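Local coordinates for protein serine proteinase inhibitor 1 (Myxoma virus, PDB 6BJ5) that inhibits serine endopeptidases as a serpin of the poxvirus subfamily and is important in the virulence of the virus, at residues A[19-24]-A[226-231]; A[36-41]-A[63-68]. One frame throughout, in Å; residues are numbered along the deposited sequence.

Contact 1: A[19-24]-A[226-231]; sequences GLWTFR and ALDLSL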
loop_
_atom_site.group_PDB
_atom_site.type_symbol
_atom_site.label_atom_id
_atom_site.label_comp_id
_atom_site.label_asym_id
_atom_site.label_seq_id
_atom_site.Cartn_x
_atom_site.Cartn_y
_atom_site.Cartn_z
ATOM N N GLY A 19 9.067 -1.361 3.080
ATOM C CA GLY A 19 7.698 -1.244 2.606
ATOM C C GLY A 19 7.382 -2.265 1.535
ATOM O O GLY A 19 6.361 -2.954 1.589
ATOM N N LEU A 20 8.281 -2.406 0.568
ATOM C CA LEU A 20 8.038 -3.298 -0.552
ATOM C C LEU A 20 8.271 -4.754 -0.177
ATOM O O LEU A 20 7.547 -5.645 -0.638
ATOM C CB LEU A 20 8.959 -2.901 -1.696
ATOM C CG LEU A 20 8.713 -3.599 -3.015
ATOM C CD1 LEU A 20 7.366 -3.057 -3.513
ATOM C CD2 LEU A 20 9.857 -3.313 -4.012
ATOM N N TRP A 21 9.210 -5.000 0.721
ATOM C CA TRP A 21 9.484 -6.352 1.170
ATOM C C TRP A 21 8.398 -6.861 2.103
ATOM O O TRP A 21 8.340 -8.067 2.364
ATOM C CB TRP A 21 10.866 -6.388 1.851
ATOM C CG TRP A 21 12.053 -6.347 0.890
ATOM C CD1 TRP A 21 12.401 -5.325 0.050
ATOM C CD2 TRP A 21 13.061 -7.352 0.727
ATOM N NE1 TRP A 21 13.541 -5.646 -0.649
ATOM C CE2 TRP A 21 13.967 -6.884 -0.249
ATOM C CE3 TRP A 21 13.272 -8.614 1.293
ATOM C CZ2 TRP A 21 15.062 -7.629 -0.666
ATOM C CZ3 TRP A 21 14.362 -9.350 0.882
ATOM C CH2 TRP A 21 15.244 -8.857 -0.088
ATOM N N THR A 22 7.546 -5.975 2.630
ATOM C CA THR A 22 6.479 -6.443 3.503
ATOM C C THR A 22 5.437 -7.236 2.729
ATOM O O THR A 22 4.783 -8.115 3.309
ATOM C CB THR A 22 5.814 -5.269 4.235
ATOM O OG1 THR A 22 6.779 -4.580 5.044
ATOM C CG2 THR A 22 4.684 -5.776 5.140
ATOM N N PHE A 23 5.267 -6.955 1.421
ATOM C CA PHE A 23 4.171 -7.587 0.690
ATOM C C PHE A 23 4.308 -9.096 0.674
ATOM O O PHE A 23 3.303 -9.800 0.799
ATOM C CB PHE A 23 4.052 -7.057 -0.741
ATOM C CG PHE A 23 2.839 -7.615 -1.472
ATOM C CD1 PHE A 23 1.565 -7.101 -1.230
ATOM C CD2 PHE A 23 2.966 -8.657 -2.371
ATOM C CE1 PHE A 23 0.466 -7.623 -1.860
ATOM C CE2 PHE A 23 1.875 -9.170 -3.005
ATOM C CZ PHE A 23 0.619 -8.659 -2.751
ATOM N N ARG A 24 5.541 -9.617 0.642
ATOM C CA ARG A 24 5.718 -11.067 0.660
ATOM C C ARG A 24 5.158 -11.764 1.896
ATOM O O ARG A 24 4.883 -12.965 1.820
ATOM C CB ARG A 24 7.182 -11.437 0.404
ATOM C CG ARG A 24 7.871 -10.649 -0.722
ATOM C CD ARG A 24 9.369 -11.006 -0.880
ATOM N NE ARG A 24 10.073 -10.104 -1.800
ATOM C CZ ARG A 24 11.384 -10.126 -2.056
ATOM N NH1 ARG A 24 12.190 -10.963 -1.403
ATOM N NH2 ARG A 24 11.881 -9.324 -2.991
ATOM N N ALA A 226 10.321 -12.902 -5.429
ATOM C CA ALA A 226 11.430 -12.213 -6.078
ATOM C C ALA A 226 11.293 -10.692 -6.158
ATOM O O ALA A 226 12.247 -10.030 -6.590
ATOM C CB ALA A 226 11.603 -12.752 -7.507
ATOM N N LEU A 227 10.129 -10.124 -5.833
ATOM C CA LEU A 227 9.872 -8.709 -6.109
ATOM C C LEU A 227 10.768 -7.810 -5.265
ATOM O O LEU A 227 10.762 -7.892 -4.032
ATOM C CB LEU A 227 8.400 -8.376 -5.830
ATOM C CG LEU A 227 7.689 -7.249 -6.590
ATOM C CD1 LEU A 227 7.116 -6.238 -5.655
ATOM C CD2 LEU A 227 8.549 -6.587 -7.680
ATOM N N ASP A 228 11.483 -6.900 -5.906
ATOM C CA ASP A 228 12.176 -5.865 -5.149
ATOM C C ASP A 228 12.467 -4.712 -6.100
ATOM O O ASP A 228 12.096 -4.742 -7.276
ATOM C CB ASP A 228 13.416 -6.427 -4.419
ATOM C CG ASP A 228 14.494 -7.018 -5.359
ATOM O OD1 ASP A 228 14.673 -6.557 -6.515
ATOM O OD2 ASP A 228 15.151 -7.996 -4.923
ATOM N N LEU A 229 13.061 -3.655 -5.566
ATOM C CA LEU A 229 13.156 -2.442 -6.358
ATOM C C LEU A 229 14.105 -2.618 -7.533
ATOM O O LEU A 229 13.926 -1.967 -8.571
ATOM C CB LEU A 229 13.579 -1.277 -5.479
ATOM C CG LEU A 229 12.342 -0.564 -4.916
ATOM C CD1 LEU A 229 12.769 0.555 -4.000
ATOM C CD2 LEU A 229 11.395 -0.039 -6.002
ATOM N N SER A 230 15.125 -3.477 -7.392
ATOM C CA SER A 230 15.972 -3.789 -8.541
ATOM C C SER A 230 15.141 -4.427 -9.646
ATOM O O SER A 230 15.148 -3.974 -10.799
ATOM C CB SER A 230 17.121 -4.717 -8.123
ATOM O OG SER A 230 16.745 -6.089 -8.162
ATOM N N LEU A 231 14.353 -5.436 -9.285
ATOM C CA LEU A 231 13.525 -6.100 -10.274
ATOM C C LEU A 231 12.585 -5.120 -10.951
ATOM O O LEU A 231 12.395 -5.181 -12.170
ATOM C CB LEU A 231 12.754 -7.239 -9.620
ATOM C CG LEU A 231 11.926 -8.022 -10.624
ATOM C CD1 LEU A 231 12.848 -8.572 -11.701
ATOM C CD2 LEU A 231 11.207 -9.152 -9.905
HETATM O O HOH W 1 14.220 -3.636 -2.377
#
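Leu20 carries the apolar part of this contact with its two methyl branches. CG lies anti to the backbone N (chi1 -172°), beside the carbonyl carbon. CD1 meets CD1 of Leu227 at 3.8 Å, and the two side chains cross at about a right angle. CD2 goes to the turn that starts the next helix. It rests 3.6 Å from Asp228 C and 3.8 Å from Leu229 CG. Trp21 lies beside Asp228, both pointing the same way, with the indole and carboxylate planes 25° apart. Its NE1 donates to a water at 2.7 Å, in the plane of the ring. The same water accepts a weak bond from Leu229 N. The Arg24 chain is extended from CG to NE. As modelled, the guanidinium has Trp21 CD2 near the rim of one face and Ala226 CA near the rim of the other. Arg24 is poorly ordered, and NH2 sits too close to Leu227 O, so its exact place is doubtful. Asp228 is the N-cap of helix 229-238. OD1 accepts from Leu231 N at 3.0 Å, with an N-H...O angle of 167°, and from Ser230 OG at 2.7 Å on the syn side. Met31 of the second chain packs on both Leu20 and Leu227. The contact thus joins the N-terminal helices to the 220-226/229-238 helix pair by leucine packing and a water bridge that is weak at Leu229 N. The capping carboxylate is fixed from within its own segment. Arg24 may attract it, beyond salt-bridge range.

Contact 2: A[36-41]-A[63-68]; sequences SPYGLT and ESVVED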
loop_
_atom_site.group_PDB
_atom_site.type_symbol
_atom_site.label_atom_id
_atom_site.label_comp_id
_atom_site.label_asym_id
_atom_site.label_seq_id
_atom_site.Cartn_x
_atom_site.Cartn_y
_atom_site.Cartn_z
ATOM N N SER A 36 -0.169 -1.010 0.508
ATOM C CA SER A 36 0.511 0.229 0.162
ATOM C C SER A 36 1.885 0.223 0.788
ATOM O O SER A 36 2.013 0.514 1.990
ATOM C CB SER A 36 -0.251 1.455 0.623
ATOM O OG SER A 36 0.546 2.600 0.335
ATOM N N PRO A 37 2.933 -0.124 0.031
ATOM C CA PRO A 37 4.299 0.068 0.541
ATOM C C PRO A 37 4.613 1.516 0.890
ATOM O O PRO A 37 5.304 1.762 1.881
ATOM C CB PRO A 37 5.169 -0.467 -0.602
ATOM C CG PRO A 37 4.284 -0.483 -1.785
ATOM C CD PRO A 37 2.929 -0.771 -1.287
ATOM N N TYR A 38 4.155 2.488 0.099
ATOM C CA TYR A 38 4.406 3.888 0.437
ATOM C C TYR A 38 3.766 4.254 1.769
ATOM O O TYR A 38 4.367 4.947 2.595
ATOM C CB TYR A 38 3.847 4.790 -0.640
ATOM C CG TYR A 38 4.067 6.258 -0.384
ATOM C CD1 TYR A 38 5.296 6.836 -0.645
ATOM C CD2 TYR A 38 3.061 7.062 0.124
ATOM C CE1 TYR A 38 5.514 8.176 -0.441
ATOM C CE2 TYR A 38 3.273 8.410 0.349
ATOM C CZ TYR A 38 4.510 8.958 0.055
ATOM O OH TYR A 38 4.774 10.289 0.253
ATOM N N GLY A 39 2.518 3.837 1.973
ATOM C CA GLY A 39 1.835 4.149 3.220
ATOM C C GLY A 39 2.532 3.574 4.442
ATOM O O GLY A 39 2.532 4.185 5.512
ATOM N N LEU A 40 3.078 2.362 4.320
ATOM C CA LEU A 40 3.840 1.777 5.420
ATOM C C LEU A 40 5.111 2.572 5.675
ATOM O O LEU A 40 5.391 2.983 6.803
ATOM C CB LEU A 40 4.194 0.327 5.098
ATOM C CG LEU A 40 4.953 -0.398 6.211
ATOM C CD1 LEU A 40 4.175 -0.293 7.518
ATOM C CD2 LEU A 40 5.141 -1.883 5.865
ATOM N N THR A 41 5.880 2.805 4.610
ATOM C CA THR A 41 7.145 3.522 4.676
ATOM C C THR A 41 6.968 4.916 5.253
ATOM O O THR A 41 7.809 5.381 6.036
ATOM C CB THR A 41 7.749 3.584 3.274
ATOM O OG1 THR A 41 8.153 2.263 2.887
ATOM C CG2 THR A 41 8.963 4.524 3.231
ATOM N N GLU A 63 14.596 8.970 5.380
ATOM C CA GLU A 63 14.142 10.017 6.287
ATOM C C GLU A 63 13.194 11.003 5.628
ATOM O O GLU A 63 12.426 11.666 6.334
ATOM C CB GLU A 63 15.333 10.773 6.861
ATOM C CG GLU A 63 16.325 9.906 7.601
ATOM C CD GLU A 63 17.166 10.714 8.577
ATOM O OE1 GLU A 63 16.875 11.925 8.748
ATOM O OE2 GLU A 63 18.109 10.140 9.171
ATOM N N SER A 64 13.221 11.114 4.305
ATOM C CA SER A 64 12.298 11.965 3.565
ATOM C C SER A 64 11.600 11.069 2.562
ATOM O O SER A 64 12.264 10.390 1.771
ATOM C CB SER A 64 13.008 13.129 2.869
ATOM O OG SER A 64 12.150 13.738 1.919
ATOM N N VAL A 65 10.286 11.056 2.585
ATOM C CA VAL A 65 9.545 10.330 1.565
ATOM C C VAL A 65 9.115 11.303 0.484
ATOM O O VAL A 65 8.830 12.477 0.754
ATOM C CB VAL A 65 8.337 9.579 2.159
ATOM C CG1 VAL A 65 8.796 8.626 3.280
ATOM C CG2 VAL A 65 7.238 10.568 2.623
ATOM N N VAL A 66 9.100 10.813 -0.755
ATOM C CA VAL A 66 8.631 11.621 -1.858
ATOM C C VAL A 66 7.208 12.060 -1.564
ATOM O O VAL A 66 6.448 11.369 -0.875
ATOM C CB VAL A 66 8.719 10.819 -3.169
ATOM C CG1 VAL A 66 8.049 11.561 -4.349
ATOM C CG2 VAL A 66 10.170 10.485 -3.472
ATOM N N GLU A 67 6.862 13.241 -2.050
ATOM C CA GLU A 67 5.492 13.706 -2.031
ATOM C C GLU A 67 5.238 14.469 -3.321
ATOM O O GLU A 67 6.129 15.144 -3.843
ATOM C CB GLU A 67 5.217 14.565 -0.792
ATOM C CG GLU A 67 4.573 13.776 0.343
ATOM C CD GLU A 67 4.994 14.257 1.722
ATOM O OE1 GLU A 67 5.952 15.062 1.807
ATOM O OE2 GLU A 67 4.368 13.818 2.720
ATOM N N ASP A 68 4.032 14.310 -3.851
ATOM C CA ASP A 68 3.599 14.996 -5.060
ATOM C C ASP A 68 2.094 15.124 -4.923
ATOM O O ASP A 68 1.397 14.112 -4.864
ATOM C CB ASP A 68 3.989 14.207 -6.315
ATOM C CG ASP A 68 3.533 14.876 -7.610
ATOM O OD1 ASP A 68 2.627 15.737 -7.584
ATOM O OD2 ASP A 68 4.091 14.524 -8.674
HETATM O O HOH W 2 3.965 10.797 3.236
#
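Tyr38 reaches from helix 37-49 to the 63-68 loop with the phenol end of its ring. CG is anti to the backbone N (chi1 -180°), beside the carbonyl carbon. The tighter part of the contact lies where Tyr38 and Thr41 meet Val65. Tyr38 OH lies 3.4 Å from Val65 CG2 and 3.5 Å from Glu67 CG. The carbonyl O of Val66 comes to the ring edge near its plane, but it is modelled too close to OH, so that approach is doubtful. Val65 is the main apolar partner. Its CG2 goes to Tyr38, while its CG1 lies 4.1 Å from Thr41 CG2, where the two side chains slide past each other in opposite directions. The helix start is held by its own bonds. Ser36 is the N-cap, and its OG accepts from Gly39 N at 2.8 Å. Pro37 O accepts from Thr41 N and, at 3.1 Å, from Thr41 OG1, on opposite faces of its carbonyl plane. The Glu67 side is looser. Glu67 is exposed and poorly ordered, and a water joins its OE2 to Tyr38 OH, 3.1 Å from each. That carboxylate also makes a long, weak ion pair with Arg76. Tyr38 is buried: Phe72 meets its ring edge-to-face, and Ala74 of strand 73-81 packs on it. Thr27 of the second chain touches Tyr38, and Thr25 of that chain touches Val66. The loop runs from helix 53-58 to strand 73-81 of the large mixed sheet, with Val65 lying against Ser42 and Ser45 of helix 37-49.

The centres of contact 1 and contact 2 are about 15 Å apart, and contact 2 is nested along the chain inside the loop closed by contact 1. Their first segments touch directly. Thr22 OG1 is 3.3 Å from Leu40 CD2, Gly19 O is 3.5 Å from Pro37 CB, and Gly19 CA is 3.5 Å from Thr41 OG1. Helix 18-21 and Thr22 thus lie on the start of helix 37-49. The second chain packs on both contacts. In the large sheet strand 305-314 lies between 142-153 and 293-302, consistent with an inserted reactive-centre loop. A bound NAG, attached near Asn28, is about 13 Å from the Arg24 side chain.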